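Cytochrome P450 from Bacillus subtilis is a haem-containing enzyme that probably acts as a monooxygenase, inserting oxygen from molecular oxygen into organic substrates. Local coordinates of one contact, PDB 4RM4 (chain A, 1.77 Å), residues N97-P102 and Q208-I213, beside the matching contact of the related cytochrome P450 from Bacillus megaterium, PDB 5L91 (chain B, 2.20 Å), residues N100-P105 and D211-V216. Structure 2 is superposed on structure 1 by the backbone atoms of these residues (RMSD 0.55 Å); each is numbered along its deposited sequence.

Structure 1 (4RM4).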
loop_
_atom_site.group_PDB
_atom_site.type_symbol
_atom_site.label_atom_id
_atom_site.label_comp_id
_atom_site.label_asym_id
_atom_site.label_seq_id
_atom_site.Cartn_x
_atom_site.Cartn_y
_atom_site.Cartn_z
ATOM N N ASN A 97 8.067 2.767 15.284
ATOM C CA ASN A 97 8.340 1.334 15.114
ATOM C C ASN A 97 7.655 0.504 16.187
ATOM O O ASN A 97 7.255 -0.638 15.941
ATOM C CB ASN A 97 9.841 1.035 15.126
ATOM C CG ASN A 97 10.523 1.428 13.821
ATOM O OD1 ASN A 97 11.735 1.664 13.770
ATOM N ND2 ASN A 97 9.739 1.528 12.772
ATOM N N LYS A 98 7.555 1.080 17.383
ATOM C CA LYS A 98 6.969 0.388 18.529
ATOM C C LYS A 98 5.515 -0.015 18.316
ATOM O O LYS A 98 4.994 -0.859 19.043
ATOM C CB LYS A 98 7.042 1.268 19.782
ATOM C CG LYS A 98 8.378 1.944 19.996
ATOM C CD LYS A 98 8.429 2.564 21.383
ATOM C CE LYS A 98 7.149 3.316 21.684
ATOM N NZ LYS A 98 7.005 4.499 20.808
ATOM N N ALA A 99 4.857 0.609 17.346
ATOM C CA ALA A 99 3.444 0.328 17.086
ATOM C C ALA A 99 3.209 -0.847 16.128
ATOM O O ALA A 99 2.070 -1.279 15.952
ATOM C CB ALA A 99 2.748 1.571 16.561
ATOM N N PHE A 100 4.285 -1.348 15.514
ATOM C CA PHE A 100 4.196 -2.422 14.513
ATOM C C PHE A 100 5.076 -3.659 14.785
ATOM O O PHE A 100 5.338 -4.459 13.877
ATOM C CB PHE A 100 4.459 -1.855 13.117
ATOM C CG PHE A 100 3.357 -0.954 12.641
ATOM C CD1 PHE A 100 3.350 0.395 12.994
ATOM C CD2 PHE A 100 2.295 -1.463 11.918
ATOM C CE1 PHE A 100 2.305 1.226 12.600
ATOM C CE2 PHE A 100 1.252 -0.642 11.521
ATOM C CZ PHE A 100 1.260 0.705 11.860
ATOM N N THR A 101 5.481 -3.834 16.038
ATOM C CA THR A 101 6.336 -4.954 16.430
ATOM C C THR A 101 5.601 -6.273 16.250
ATOM O O THR A 101 4.369 -6.313 16.174
ATOM C CB THR A 101 6.779 -4.849 17.901
ATOM O OG1 THR A 101 5.625 -4.946 18.748
ATOM C CG2 THR A 101 7.513 -3.520 18.151
ATOM N N PRO A 102 6.353 -7.366 16.173
ATOM C CA PRO A 102 5.671 -8.655 16.033
ATOM C C PRO A 102 4.700 -8.925 17.199
ATOM O O PRO A 102 3.643 -9.524 16.998
ATOM C CB PRO A 102 6.832 -9.650 16.017
ATOM C CG PRO A 102 7.978 -8.859 15.374
ATOM C CD PRO A 102 7.809 -7.456 15.921
ATOM N N GLN A 208 -5.074 -1.220 23.773
ATOM C CA GLN A 208 -4.025 -1.944 23.050
ATOM C C GLN A 208 -3.825 -1.453 21.627
ATOM O O GLN A 208 -3.274 -2.162 20.780
ATOM C CB GLN A 208 -4.350 -3.433 23.014
ATOM C CG GLN A 208 -4.580 -4.015 24.389
ATOM C CD GLN A 208 -3.443 -3.703 25.341
ATOM O OE1 GLN A 208 -3.668 -3.321 26.493
ATOM N NE2 GLN A 208 -2.210 -3.872 24.868
ATOM N N ASP A 209 -4.287 -0.243 21.363
ATOM C CA ASP A 209 -4.266 0.305 20.028
ATOM C C ASP A 209 -2.992 1.113 19.818
ATOM O O ASP A 209 -2.267 1.405 20.763
ATOM C CB ASP A 209 -5.475 1.202 19.831
ATOM C CG ASP A 209 -5.532 2.306 20.863
ATOM O OD1 ASP A 209 -5.025 3.413 20.590
ATOM O OD2 ASP A 209 -6.064 2.053 21.956
ATOM N N ILE A 210 -2.737 1.479 18.569
ATOM C CA ILE A 210 -1.540 2.232 18.197
ATOM C C ILE A 210 -1.443 3.574 18.935
ATOM O O ILE A 210 -0.366 3.983 19.346
ATOM C CB ILE A 210 -1.546 2.512 16.675
ATOM C CG1 ILE A 210 -1.204 1.236 15.889
ATOM C CG2 ILE A 210 -0.577 3.649 16.315
ATOM C CD1 ILE A 210 -1.352 1.383 14.376
ATOM N N ILE A 211 -2.572 4.262 19.070
ATOM C CA ILE A 211 -2.580 5.582 19.711
ATOM C C ILE A 211 -2.200 5.475 21.193
ATOM O O ILE A 211 -1.397 6.263 21.687
ATOM C CB ILE A 211 -3.902 6.351 19.477
ATOM C CG1 ILE A 211 -3.939 6.887 18.043
ATOM C CG2 ILE A 211 -4.022 7.538 20.451
ATOM C CD1 ILE A 211 -5.283 7.457 17.610
ATOM N N SER A 212 -2.762 4.488 21.886
ATOM C CA SER A 212 -2.371 4.205 23.266
ATOM C C SER A 212 -0.868 3.985 23.365
ATOM O O SER A 212 -0.194 4.531 24.242
ATOM C CB SER A 212 -3.104 2.968 23.794
ATOM O OG SER A 212 -4.501 3.198 23.888
ATOM N N ILE A 213 -0.348 3.164 22.462
ATOM C CA ILE A 213 1.071 2.828 22.464
ATOM C C ILE A 213 1.953 4.072 22.318
ATOM O O ILE A 213 2.941 4.224 23.027
ATOM C CB ILE A 213 1.382 1.790 21.372
ATOM C CG1 ILE A 213 0.703 0.460 21.710
ATOM C CG2 ILE A 213 2.879 1.579 21.232
ATOM C CD1 ILE A 213 0.749 -0.557 20.576
#

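Structure 2 (5L91).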
loop_
_atom_site.group_PDB
_atom_site.type_symbol
_atom_site.label_atom_id
_atom_site.label_comp_id
_atom_site.label_asym_id
_atom_site.label_seq_id
_atom_site.Cartn_x
_atom_site.Cartn_y
_atom_site.Cartn_z
ATOM N N ASN B 100 7.837 2.971 15.087
ATOM C CA ASN B 100 8.162 1.557 14.932
ATOM C C ASN B 100 7.686 0.751 16.134
ATOM O O ASN B 100 7.437 -0.454 16.020
ATOM C CB ASN B 100 9.662 1.377 14.775
ATOM C CG ASN B 100 10.138 1.527 13.345
ATOM O OD1 ASN B 100 9.362 1.563 12.394
ATOM N ND2 ASN B 100 11.450 1.602 13.195
ATOM N N LYS B 101 7.579 1.391 17.304
ATOM C CA LYS B 101 7.263 0.657 18.525
ATOM C C LYS B 101 5.838 0.133 18.501
ATOM O O LYS B 101 5.506 -0.795 19.249
ATOM C CB LYS B 101 7.524 1.550 19.742
ATOM C CG LYS B 101 9.012 1.887 19.916
ATOM C CD LYS B 101 9.249 2.985 20.956
ATOM C CE LYS B 101 10.733 3.383 21.097
ATOM N NZ LYS B 101 11.609 2.312 21.675
ATOM N N ALA B 102 5.019 0.651 17.605
ATOM C CA ALA B 102 3.670 0.153 17.456
ATOM C C ALA B 102 3.544 -0.933 16.393
ATOM O O ALA B 102 2.466 -1.508 16.238
ATOM C CB ALA B 102 2.748 1.311 17.110
ATOM N N PHE B 103 4.584 -1.191 15.614
ATOM C CA PHE B 103 4.475 -2.183 14.554
ATOM C C PHE B 103 5.479 -3.300 14.830
ATOM O O PHE B 103 6.493 -3.402 14.145
ATOM C CB PHE B 103 4.690 -1.525 13.184
ATOM C CG PHE B 103 3.550 -0.615 12.779
ATOM C CD1 PHE B 103 3.453 0.680 13.306
ATOM C CD2 PHE B 103 2.546 -1.069 11.947
ATOM C CE1 PHE B 103 2.392 1.501 12.980
ATOM C CE2 PHE B 103 1.472 -0.254 11.611
ATOM C CZ PHE B 103 1.394 1.042 12.136
ATOM N N THR B 104 5.289 -4.014 15.914
ATOM C CA THR B 104 6.096 -5.162 16.312
ATOM C C THR B 104 5.396 -6.464 15.982
ATOM O O THR B 104 4.177 -6.498 15.823
ATOM C CB THR B 104 6.375 -5.133 17.813
ATOM O OG1 THR B 104 5.163 -5.385 18.527
ATOM C CG2 THR B 104 6.932 -3.793 18.235
ATOM N N PRO B 105 6.131 -7.586 15.914
ATOM C CA PRO B 105 5.449 -8.883 15.842
ATOM C C PRO B 105 4.599 -9.156 17.075
ATOM O O PRO B 105 3.594 -9.865 16.974
ATOM C CB PRO B 105 6.606 -9.890 15.716
ATOM C CG PRO B 105 7.689 -9.120 15.096
ATOM C CD PRO B 105 7.576 -7.735 15.709
ATOM N N ASP B 211 -5.440 -1.041 24.153
ATOM C CA ASP B 211 -4.561 -1.924 23.412
ATOM C C ASP B 211 -4.722 -1.500 21.957
ATOM O O ASP B 211 -5.557 -2.024 21.210
ATOM C CB ASP B 211 -4.980 -3.362 23.655
ATOM C CG ASP B 211 -4.079 -4.332 23.033
ATOM O OD1 ASP B 211 -2.876 -4.010 22.934
ATOM O OD2 ASP B 211 -4.584 -5.411 22.636
ATOM N N ASP B 212 -3.992 -0.453 21.590
ATOM C CA ASP B 212 -4.204 0.172 20.295
ATOM C C ASP B 212 -3.016 1.066 19.990
ATOM O O ASP B 212 -2.257 1.454 20.886
ATOM C CB ASP B 212 -5.536 0.956 20.226
ATOM C CG ASP B 212 -5.742 1.924 21.412
ATOM O OD1 ASP B 212 -5.006 2.918 21.527
ATOM O OD2 ASP B 212 -6.666 1.693 22.199
ATOM N N ILE B 213 -2.844 1.344 18.694
ATOM C CA ILE B 213 -1.665 2.055 18.201
ATOM C C ILE B 213 -1.540 3.422 18.858
ATOM O O ILE B 213 -0.443 3.851 19.239
ATOM C CB ILE B 213 -1.741 2.184 16.666
ATOM C CG1 ILE B 213 -1.569 0.809 16.023
ATOM C CG2 ILE B 213 -0.659 3.159 16.150
ATOM C CD1 ILE B 213 -1.790 0.797 14.514
ATOM N N ILE B 214 -2.650 4.140 18.979
ATOM C CA ILE B 214 -2.599 5.477 19.574
ATOM C C ILE B 214 -2.120 5.406 21.017
ATOM O O ILE B 214 -1.268 6.192 21.452
ATOM C CB ILE B 214 -3.976 6.156 19.416
ATOM C CG1 ILE B 214 -4.137 6.521 17.949
ATOM C CG2 ILE B 214 -4.123 7.378 20.269
ATOM C CD1 ILE B 214 -5.470 7.057 17.580
ATOM N N SER B 215 -2.632 4.456 21.779
ATOM C CA SER B 215 -2.171 4.316 23.152
ATOM C C SER B 215 -0.674 4.002 23.184
ATOM O O SER B 215 0.107 4.679 23.865
ATOM C CB SER B 215 -2.990 3.230 23.837
ATOM O OG SER B 215 -4.337 3.658 23.943
ATOM N N VAL B 216 -0.244 3.019 22.393
ATOM C CA VAL B 216 1.188 2.698 22.327
ATOM C C VAL B 216 2.019 3.936 21.997
ATOM O O VAL B 216 3.070 4.175 22.604
ATOM C CB VAL B 216 1.436 1.582 21.310
ATOM C CG1 VAL B 216 2.910 1.393 21.072
ATOM C CG2 VAL B 216 0.827 0.307 21.797
#

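Structure 1 (4RM4)
Ile-213 and Ile-210 of the short helix 210-215 pack against Lys-98, Ala-99 and Phe-100 in the loop between helices 88-96 and 102-123. No hydrogen bond crosses. CG2 of Ile-213 lies 3.9 Å from the carbonyl O of Lys-98 and also touches Ala-99. This branch is anti to the backbone N of Ile-213, which turns it to the loop. CB of Ala-99 meets CG2 of Ile-210 at 3.9 Å. CD1 of Ile-210 reaches CZ of Phe-100 at 3.7 Å, and the two side chains cross at a slant. The Phe-100 ring also lies about 4 Å from the haem (nearest atoms), so the contact ties helix 210-215 to the haem surroundings of the P450 fold. Cys-349 is probably the axial ligand of the haem iron, as in relatives. Lys-98 curls back, and its NZ bonds to the carbonyl of Val-95. Asp-209 N-caps the helix: its OD1 accepts from Ser-212 N at 2.8 Å, and its OD2 from Ser-212 OG at 2.7 Å. Thr-101 is the N-cap of helix 102-123.

Structure 2 (5L91)
Val-216 and Ile-213 pack against Lys-101, Ala-102 and Phe-103, again without a crossing hydrogen bond. CG1 of Val-216 lies 3.9 Å from the carbonyl O of Lys-101 and also touches Ala-102. This branch is anti to the backbone N of Val-216, which turns it to the loop. CB of Ala-102 meets CG2 of Ile-213 at 4.0 Å. CD1 of Ile-213 reaches CZ of Phe-103 at 4.0 Å, and the two side chains cross at a slant. The Phe-103 ring also lies about 4 Å from the haem (nearest atoms). Cys-352 is the axial ligand of the haem iron. The Lys-101 chain runs straight through chi3 (-177°), and its NZ forms a salt bridge with Glu-222. Asp-212 N-caps helix 213-219: its OD1 accepts from Ser-215 N at 2.8 Å and from Ser-215 OG at 2.6 Å. Thr-104 is the N-cap of helix 105-125.

How the two compare
The exchange within the contact is Ile-213(A) to Val-216(B). CD1 of Ile-213(A) goes and has no counterpart in the valine. The rest of the branching stays: CG2 of Ile-213(A) and CG1 of Val-216(B) are 0.2 Å apart after superposition, as are CG1 of Ile-213(A) and CG2 of Val-216(B). The touches on Lys-98(A) / Lys-101(B) and Ala-99(A) / Ala-102(B) are kept, consistent with the matched branches. The side chains of Phe-100(A) and Ile-210(A) and their counterparts Phe-103(B) and Ile-213(B) keep their place. Gln-208(A) is exchanged for Asp-211(B). Next to it, phi goes from -93° at Asp-209(A) to -165° at Asp-212(B), yet the capping bonds to Ser-212(A) and Ser-215(B) are found in both. The carbonyl O atoms of Phe-100(A) and Phe-103(B) stand 1.6 Å apart after superposition. The lysine side chain turns: chi3 goes from -45° in Lys-98(A) to -177° in Lys-101(B). CE and NZ of Lys-98(A) leave their place, and the NZ atoms of Lys-98(A) and Lys-101(B) stand 5.2 Å apart. NZ of Lys-98(A) bonds to Val-95(A) O; that of Lys-101(B) forms a salt bridge with Glu-222(B).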